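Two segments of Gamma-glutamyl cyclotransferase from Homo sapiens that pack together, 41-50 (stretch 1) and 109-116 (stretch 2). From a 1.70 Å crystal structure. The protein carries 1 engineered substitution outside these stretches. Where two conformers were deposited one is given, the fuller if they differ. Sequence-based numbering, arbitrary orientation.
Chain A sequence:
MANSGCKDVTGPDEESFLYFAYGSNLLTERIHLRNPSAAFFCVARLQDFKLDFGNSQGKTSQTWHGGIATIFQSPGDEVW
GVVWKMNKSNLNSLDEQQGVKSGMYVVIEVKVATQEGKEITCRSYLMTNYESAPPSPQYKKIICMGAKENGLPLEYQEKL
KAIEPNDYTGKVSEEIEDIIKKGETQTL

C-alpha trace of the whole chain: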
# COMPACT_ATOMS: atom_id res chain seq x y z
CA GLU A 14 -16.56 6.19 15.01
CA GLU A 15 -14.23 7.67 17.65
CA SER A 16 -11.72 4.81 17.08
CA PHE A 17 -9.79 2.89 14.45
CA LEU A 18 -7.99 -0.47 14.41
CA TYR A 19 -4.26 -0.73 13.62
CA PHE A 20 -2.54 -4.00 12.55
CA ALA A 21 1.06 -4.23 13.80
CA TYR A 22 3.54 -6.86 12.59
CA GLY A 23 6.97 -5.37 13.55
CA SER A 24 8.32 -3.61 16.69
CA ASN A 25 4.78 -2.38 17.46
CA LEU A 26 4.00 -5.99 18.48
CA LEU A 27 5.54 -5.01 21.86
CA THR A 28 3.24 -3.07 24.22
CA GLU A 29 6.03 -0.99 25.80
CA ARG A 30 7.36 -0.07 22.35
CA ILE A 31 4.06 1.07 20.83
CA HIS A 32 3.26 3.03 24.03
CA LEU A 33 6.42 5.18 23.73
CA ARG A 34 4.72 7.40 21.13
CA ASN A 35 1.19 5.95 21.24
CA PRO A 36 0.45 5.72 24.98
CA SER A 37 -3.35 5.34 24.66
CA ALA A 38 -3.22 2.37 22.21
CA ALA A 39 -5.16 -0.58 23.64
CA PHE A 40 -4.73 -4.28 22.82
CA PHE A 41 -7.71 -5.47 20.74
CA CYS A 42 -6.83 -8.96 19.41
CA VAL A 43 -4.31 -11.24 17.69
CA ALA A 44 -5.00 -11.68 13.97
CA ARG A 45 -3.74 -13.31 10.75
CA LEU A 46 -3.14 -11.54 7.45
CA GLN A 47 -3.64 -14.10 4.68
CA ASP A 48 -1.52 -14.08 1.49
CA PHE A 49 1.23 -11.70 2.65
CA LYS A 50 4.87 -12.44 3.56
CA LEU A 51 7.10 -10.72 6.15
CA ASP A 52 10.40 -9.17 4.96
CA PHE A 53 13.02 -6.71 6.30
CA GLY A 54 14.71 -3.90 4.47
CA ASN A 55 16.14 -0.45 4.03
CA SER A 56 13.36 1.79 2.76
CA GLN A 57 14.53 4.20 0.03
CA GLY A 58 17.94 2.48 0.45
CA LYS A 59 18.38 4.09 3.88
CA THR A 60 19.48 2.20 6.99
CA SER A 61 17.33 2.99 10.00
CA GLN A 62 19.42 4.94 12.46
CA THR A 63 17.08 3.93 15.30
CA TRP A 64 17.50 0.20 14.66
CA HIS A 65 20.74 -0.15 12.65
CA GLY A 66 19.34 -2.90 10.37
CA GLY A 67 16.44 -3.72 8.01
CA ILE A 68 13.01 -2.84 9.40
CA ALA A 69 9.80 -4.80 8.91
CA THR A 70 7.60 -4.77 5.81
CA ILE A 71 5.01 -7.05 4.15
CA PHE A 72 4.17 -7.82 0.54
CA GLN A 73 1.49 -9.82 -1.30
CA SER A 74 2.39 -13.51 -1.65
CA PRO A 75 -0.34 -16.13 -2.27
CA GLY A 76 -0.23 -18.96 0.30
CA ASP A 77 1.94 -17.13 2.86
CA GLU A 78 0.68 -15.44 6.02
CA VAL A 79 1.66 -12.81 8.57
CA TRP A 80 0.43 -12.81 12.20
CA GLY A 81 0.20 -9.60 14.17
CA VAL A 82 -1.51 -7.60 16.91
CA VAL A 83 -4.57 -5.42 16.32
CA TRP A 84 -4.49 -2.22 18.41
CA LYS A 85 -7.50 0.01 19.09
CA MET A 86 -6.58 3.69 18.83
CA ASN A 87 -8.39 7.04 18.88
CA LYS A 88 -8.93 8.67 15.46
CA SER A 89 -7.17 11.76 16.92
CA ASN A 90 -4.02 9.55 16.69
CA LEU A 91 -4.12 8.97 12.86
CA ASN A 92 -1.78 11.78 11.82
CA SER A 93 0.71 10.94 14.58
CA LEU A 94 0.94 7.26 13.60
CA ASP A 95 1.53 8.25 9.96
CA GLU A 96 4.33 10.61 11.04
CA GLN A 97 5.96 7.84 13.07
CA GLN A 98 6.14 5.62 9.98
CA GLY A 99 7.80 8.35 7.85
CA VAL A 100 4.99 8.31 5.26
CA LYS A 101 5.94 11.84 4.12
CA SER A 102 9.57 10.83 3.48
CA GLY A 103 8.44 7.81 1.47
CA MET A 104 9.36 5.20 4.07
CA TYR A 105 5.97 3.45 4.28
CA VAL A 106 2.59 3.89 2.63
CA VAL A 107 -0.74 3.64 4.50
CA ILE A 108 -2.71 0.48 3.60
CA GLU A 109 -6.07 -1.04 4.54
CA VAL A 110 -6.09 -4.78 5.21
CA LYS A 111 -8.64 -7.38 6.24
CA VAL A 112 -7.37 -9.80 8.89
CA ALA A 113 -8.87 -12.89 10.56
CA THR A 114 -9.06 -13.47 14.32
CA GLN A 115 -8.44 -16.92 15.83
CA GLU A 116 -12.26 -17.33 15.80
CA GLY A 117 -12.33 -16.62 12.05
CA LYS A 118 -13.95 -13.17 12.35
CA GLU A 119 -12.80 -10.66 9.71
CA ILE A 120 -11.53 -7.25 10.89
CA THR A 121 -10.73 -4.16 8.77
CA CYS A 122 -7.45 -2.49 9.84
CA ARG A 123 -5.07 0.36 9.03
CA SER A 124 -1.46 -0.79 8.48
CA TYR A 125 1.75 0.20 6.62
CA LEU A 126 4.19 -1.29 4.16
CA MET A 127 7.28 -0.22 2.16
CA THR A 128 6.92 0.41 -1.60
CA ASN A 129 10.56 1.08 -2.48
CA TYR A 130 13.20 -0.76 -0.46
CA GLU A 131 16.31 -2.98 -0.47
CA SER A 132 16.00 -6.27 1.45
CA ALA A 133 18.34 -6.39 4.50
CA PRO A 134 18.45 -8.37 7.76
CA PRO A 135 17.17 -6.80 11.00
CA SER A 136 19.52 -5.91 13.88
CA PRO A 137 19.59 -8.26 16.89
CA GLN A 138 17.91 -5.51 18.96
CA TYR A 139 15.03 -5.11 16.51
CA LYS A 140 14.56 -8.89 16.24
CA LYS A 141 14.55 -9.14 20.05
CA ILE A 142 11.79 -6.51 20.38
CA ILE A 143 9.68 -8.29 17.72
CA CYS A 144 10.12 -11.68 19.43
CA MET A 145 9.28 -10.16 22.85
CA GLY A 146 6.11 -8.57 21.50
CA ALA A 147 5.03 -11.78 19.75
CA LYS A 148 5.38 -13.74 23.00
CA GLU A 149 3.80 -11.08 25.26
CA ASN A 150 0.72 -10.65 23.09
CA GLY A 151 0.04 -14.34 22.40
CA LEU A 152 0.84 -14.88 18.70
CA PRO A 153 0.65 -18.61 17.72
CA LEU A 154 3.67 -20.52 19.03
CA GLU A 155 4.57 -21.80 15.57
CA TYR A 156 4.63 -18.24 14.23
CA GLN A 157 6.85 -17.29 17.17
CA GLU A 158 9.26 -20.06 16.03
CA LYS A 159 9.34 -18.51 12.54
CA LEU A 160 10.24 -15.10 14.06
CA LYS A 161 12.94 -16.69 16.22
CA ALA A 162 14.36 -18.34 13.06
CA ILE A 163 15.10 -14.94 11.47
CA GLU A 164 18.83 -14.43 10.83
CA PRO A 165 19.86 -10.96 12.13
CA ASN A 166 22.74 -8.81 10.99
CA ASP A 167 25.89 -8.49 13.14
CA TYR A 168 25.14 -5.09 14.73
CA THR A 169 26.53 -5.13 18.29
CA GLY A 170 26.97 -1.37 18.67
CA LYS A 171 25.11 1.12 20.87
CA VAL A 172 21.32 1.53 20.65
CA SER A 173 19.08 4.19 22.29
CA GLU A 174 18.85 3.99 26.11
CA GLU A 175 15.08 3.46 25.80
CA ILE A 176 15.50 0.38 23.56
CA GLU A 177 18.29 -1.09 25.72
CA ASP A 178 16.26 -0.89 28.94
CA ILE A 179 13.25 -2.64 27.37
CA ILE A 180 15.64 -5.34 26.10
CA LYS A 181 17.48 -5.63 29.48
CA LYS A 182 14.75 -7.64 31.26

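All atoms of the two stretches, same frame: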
# COMPACT_ATOMS: atom_id res chain seq x y z
N PHE A 41 -6.38 -5.07 21.22
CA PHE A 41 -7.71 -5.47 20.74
C PHE A 41 -7.78 -6.97 20.47
O PHE A 41 -8.66 -7.65 21.02
CB PHE A 41 -8.09 -4.65 19.50
CG PHE A 41 -9.51 -4.84 19.03
CD1 PHE A 41 -10.55 -4.18 19.67
CD2 PHE A 41 -9.79 -5.62 17.91
CE1 PHE A 41 -11.88 -4.32 19.22
CE2 PHE A 41 -11.11 -5.78 17.46
CZ PHE A 41 -12.16 -5.13 18.11
N CYS A 42 -6.89 -7.50 19.62
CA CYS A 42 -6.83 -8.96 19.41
C CYS A 42 -5.60 -9.34 18.60
O CYS A 42 -4.93 -8.47 18.03
CB CYS A 42 -8.08 -9.44 18.68
SG CYS A 42 -8.23 -8.89 16.97
N VAL A 43 -5.30 -10.65 18.58
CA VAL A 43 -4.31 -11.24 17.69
C VAL A 43 -5.03 -11.59 16.39
O VAL A 43 -6.19 -12.01 16.42
CB VAL A 43 -3.73 -12.53 18.31
CG1 VAL A 43 -2.79 -13.23 17.34
CG2 VAL A 43 -2.99 -12.19 19.61
N ALA A 44 -4.36 -11.40 15.26
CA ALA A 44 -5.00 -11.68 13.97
C ALA A 44 -4.01 -12.10 12.89
O ALA A 44 -2.81 -11.81 12.98
CB ALA A 44 -5.84 -10.48 13.51
N ARG A 45 -4.54 -12.78 11.86
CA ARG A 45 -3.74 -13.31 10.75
C ARG A 45 -4.06 -12.57 9.46
O ARG A 45 -5.23 -12.43 9.07
CB ARG A 45 -4.00 -14.82 10.58
CG ARG A 45 -3.39 -15.42 9.31
CD ARG A 45 -3.28 -16.95 9.28
NE ARG A 45 -4.51 -17.65 9.63
CZ ARG A 45 -4.58 -18.97 9.83
NH1 ARG A 45 -3.48 -19.74 9.72
NH2 ARG A 45 -5.74 -19.55 10.14
N LEU A 46 -3.00 -12.09 8.78
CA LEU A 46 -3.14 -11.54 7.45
C LEU A 46 -2.79 -12.63 6.43
O LEU A 46 -1.65 -13.08 6.33
CB LEU A 46 -2.30 -10.26 7.29
CG LEU A 46 -2.31 -9.59 5.91
CD1 LEU A 46 -3.70 -9.10 5.50
CD2 LEU A 46 -1.29 -8.44 5.88
N GLN A 47 -3.81 -13.05 5.67
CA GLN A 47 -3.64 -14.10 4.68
C GLN A 47 -2.97 -13.56 3.40
O GLN A 47 -3.24 -12.43 2.97
CB GLN A 47 -5.03 -14.72 4.38
CG GLN A 47 -5.04 -16.18 3.93
CD GLN A 47 -4.32 -17.11 4.90
OE1 GLN A 47 -3.24 -17.61 4.59
NE2 GLN A 47 -4.88 -17.31 6.09
N ASP A 48 -2.10 -14.36 2.79
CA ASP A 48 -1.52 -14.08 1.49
C ASP A 48 -0.59 -12.85 1.47
O ASP A 48 -0.50 -12.14 0.46
CB ASP A 48 -2.60 -14.01 0.38
CG ASP A 48 -3.46 -15.28 0.31
OD1 ASP A 48 -2.89 -16.39 0.28
OD2 ASP A 48 -4.71 -15.15 0.31
N PHE A 49 0.12 -12.65 2.58
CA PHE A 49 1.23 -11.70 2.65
C PHE A 49 2.42 -12.40 3.29
O PHE A 49 2.23 -13.40 4.03
CB PHE A 49 0.88 -10.50 3.53
CG PHE A 49 0.03 -9.43 2.86
CD1 PHE A 49 -1.33 -9.65 2.62
CD2 PHE A 49 0.59 -8.19 2.51
CE1 PHE A 49 -2.12 -8.66 2.03
CE2 PHE A 49 -0.20 -7.21 1.92
CZ PHE A 49 -1.54 -7.44 1.69
N LYS A 50 3.62 -11.89 3.03
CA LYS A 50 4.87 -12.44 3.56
C LYS A 50 5.66 -11.33 4.26
O LYS A 50 5.69 -10.19 3.76
CB LYS A 50 5.71 -13.06 2.43
CG LYS A 50 7.04 -13.66 2.87
CD LYS A 50 7.79 -14.24 1.66
CE LYS A 50 9.09 -14.94 2.07
NZ LYS A 50 8.82 -16.33 2.54
N GLU A 109 -4.95 -0.46 3.81
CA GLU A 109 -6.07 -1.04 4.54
C GLU A 109 -5.97 -2.54 4.29
O GLU A 109 -5.70 -2.97 3.16
CB GLU A 109 -7.42 -0.53 3.99
CG GLU A 109 -8.65 -1.05 4.75
CD GLU A 109 -9.94 -0.59 4.09
OE1 GLU A 109 -10.25 0.61 4.20
OE2 GLU A 109 -10.59 -1.43 3.44
N VAL A 110 -6.10 -3.32 5.35
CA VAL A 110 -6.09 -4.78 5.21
C VAL A 110 -7.24 -5.42 5.96
O VAL A 110 -7.77 -4.84 6.90
CB VAL A 110 -4.75 -5.42 5.70
CG1 VAL A 110 -3.60 -5.08 4.75
CG2 VAL A 110 -4.45 -5.02 7.13
N LYS A 111 -7.62 -6.62 5.53
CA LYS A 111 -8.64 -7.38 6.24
C LYS A 111 -7.93 -8.60 6.84
O LYS A 111 -7.25 -9.35 6.15
CB LYS A 111 -9.76 -7.76 5.28
CG LYS A 111 -10.65 -6.56 4.97
CD LYS A 111 -11.56 -6.79 3.77
CE LYS A 111 -12.48 -5.59 3.59
NZ LYS A 111 -13.50 -5.83 2.51
N VAL A 112 -8.06 -8.74 8.16
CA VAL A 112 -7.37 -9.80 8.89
C VAL A 112 -8.40 -10.69 9.60
O VAL A 112 -9.56 -10.30 9.78
CB VAL A 112 -6.32 -9.23 9.89
CG1 VAL A 112 -5.23 -8.43 9.13
CG2 VAL A 112 -7.00 -8.36 10.95
N ALA A 113 -7.98 -11.90 9.96
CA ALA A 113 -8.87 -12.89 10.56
C ALA A 113 -8.42 -13.19 11.99
O ALA A 113 -7.24 -13.46 12.23
CB ALA A 113 -8.87 -14.18 9.72
N THR A 114 -9.35 -13.13 12.93
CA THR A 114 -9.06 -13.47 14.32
C THR A 114 -8.96 -15.00 14.44
O THR A 114 -9.27 -15.73 13.49
CB THR A 114 -10.16 -12.95 15.26
OG1 THR A 114 -11.37 -13.68 15.01
CG2 THR A 114 -10.44 -11.48 15.02
N GLN A 115 -8.53 -15.48 15.60
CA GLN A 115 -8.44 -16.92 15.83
C GLN A 115 -9.84 -17.57 15.97
O GLN A 115 -9.94 -18.79 16.12
CB GLN A 115 -7.53 -17.23 17.03
CG GLN A 115 -6.05 -16.91 16.74
CD GLN A 115 -5.11 -17.12 17.92
OE1 GLN A 115 -4.21 -17.97 17.87
NE2 GLN A 115 -5.27 -16.32 18.97
N GLU A 116 -10.90 -16.77 15.89
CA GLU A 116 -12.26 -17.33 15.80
C GLU A 116 -12.83 -17.16 14.38
O GLU A 116 -14.03 -17.40 14.14
CB GLU A 116 -13.19 -16.73 16.87
CG GLU A 116 -13.67 -15.29 16.62
CD GLU A 116 -12.76 -14.23 17.23
OE1 GLU A 116 -13.08 -13.03 17.08
OE2 GLU A 116 -11.74 -14.58 17.85
O HOH W 1 -7.81 -13.65 17.61
O HOH W 2 -6.42 -11.81 5.60

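How do the two backbones meet? Strand 41-46 and strand 109-114 run in broadly opposing directions, but far from strictly so: their N-to-C directions differ by 121°, and the axes approach to 4.4 Å. The strands are splayed, and the direct backbone bonds between them are confined to one pair, R45 with A113. R45 N donates to A113 O at 2.8 Å, and A113 N donates back to R45 O at 2.9 Å. Both bonds are nearly straight, with angles of 165° and 166° at the hydrogen, so the two peptide edges face each other squarely at this point. A weaker contact lies beside them, where the CA of A44 comes 3.3 Å from A113 O, an oxygen that already accepts the R45 amide hydrogen.

What holds the backbones together where direct bonding stops? At each end of the short ladder a water takes over. One water donates to V43 O at 2.6 Å and accepts from Q115 N at 2.8 Å; the other accepts from Q47 N at 2.9 Å and donates to K111 O at 2.7 Å. Each therefore links an amide of one stretch to a carbonyl of the other, the same kinds of group that pair directly at R45 and A113. The strands have moved too far apart there for direct amide-to-carbonyl bonds, and the waters fill the gaps, keeping these polar groups satisfied.

Which side chains make the apolar part of the contact? V112 and V110 both point toward stretch 1, and they meet a small set of hydrocarbon partners. A44 CB lies 3.5 Å from V112 CG2, a close contact between two methyl groups. V112 also reaches L46, with its CG1 3.9 Å from L46 CB. The CA-to-CB bond of L46 points sideways, yet its end comes nearer stretch 2: L46 CD1 lies 3.8 Å from V110 CB and 3.6 Å from K111 O. Beyond the corner at Q47 and D48, F49 comes back toward V110, its CZ 4.4 Å from V110 CG1, an oblique approach to the ring. These buried groups have no polar needs to meet; their packing excludes water and rests on dispersion and shape.

What happens at the other end and on the outer side? C42, in the p rotamer, points toward stretch 2 and sets its SG 3.9 Å from T114 CG2, a van der Waals contact between sulfur and methyl. At the neighbouring residue of stretch 1, V43, a different contact forms: the CA-to-CB bond of Q115 points sideways, but the end of its side chain comes nearer, with NE2 4.1 Å from V43 CB, so the amide end lies against the valine without bonding to it. T114 OG1 makes no bond to stretch 1; it accepts from E116 N at 3.2 Å, and it has a further partner elsewhere in the structure. R45 and A113 put their side chains on the same, more exposed face of the sheet, and the guanidinium of R45 finds a partner elsewhere in the structure.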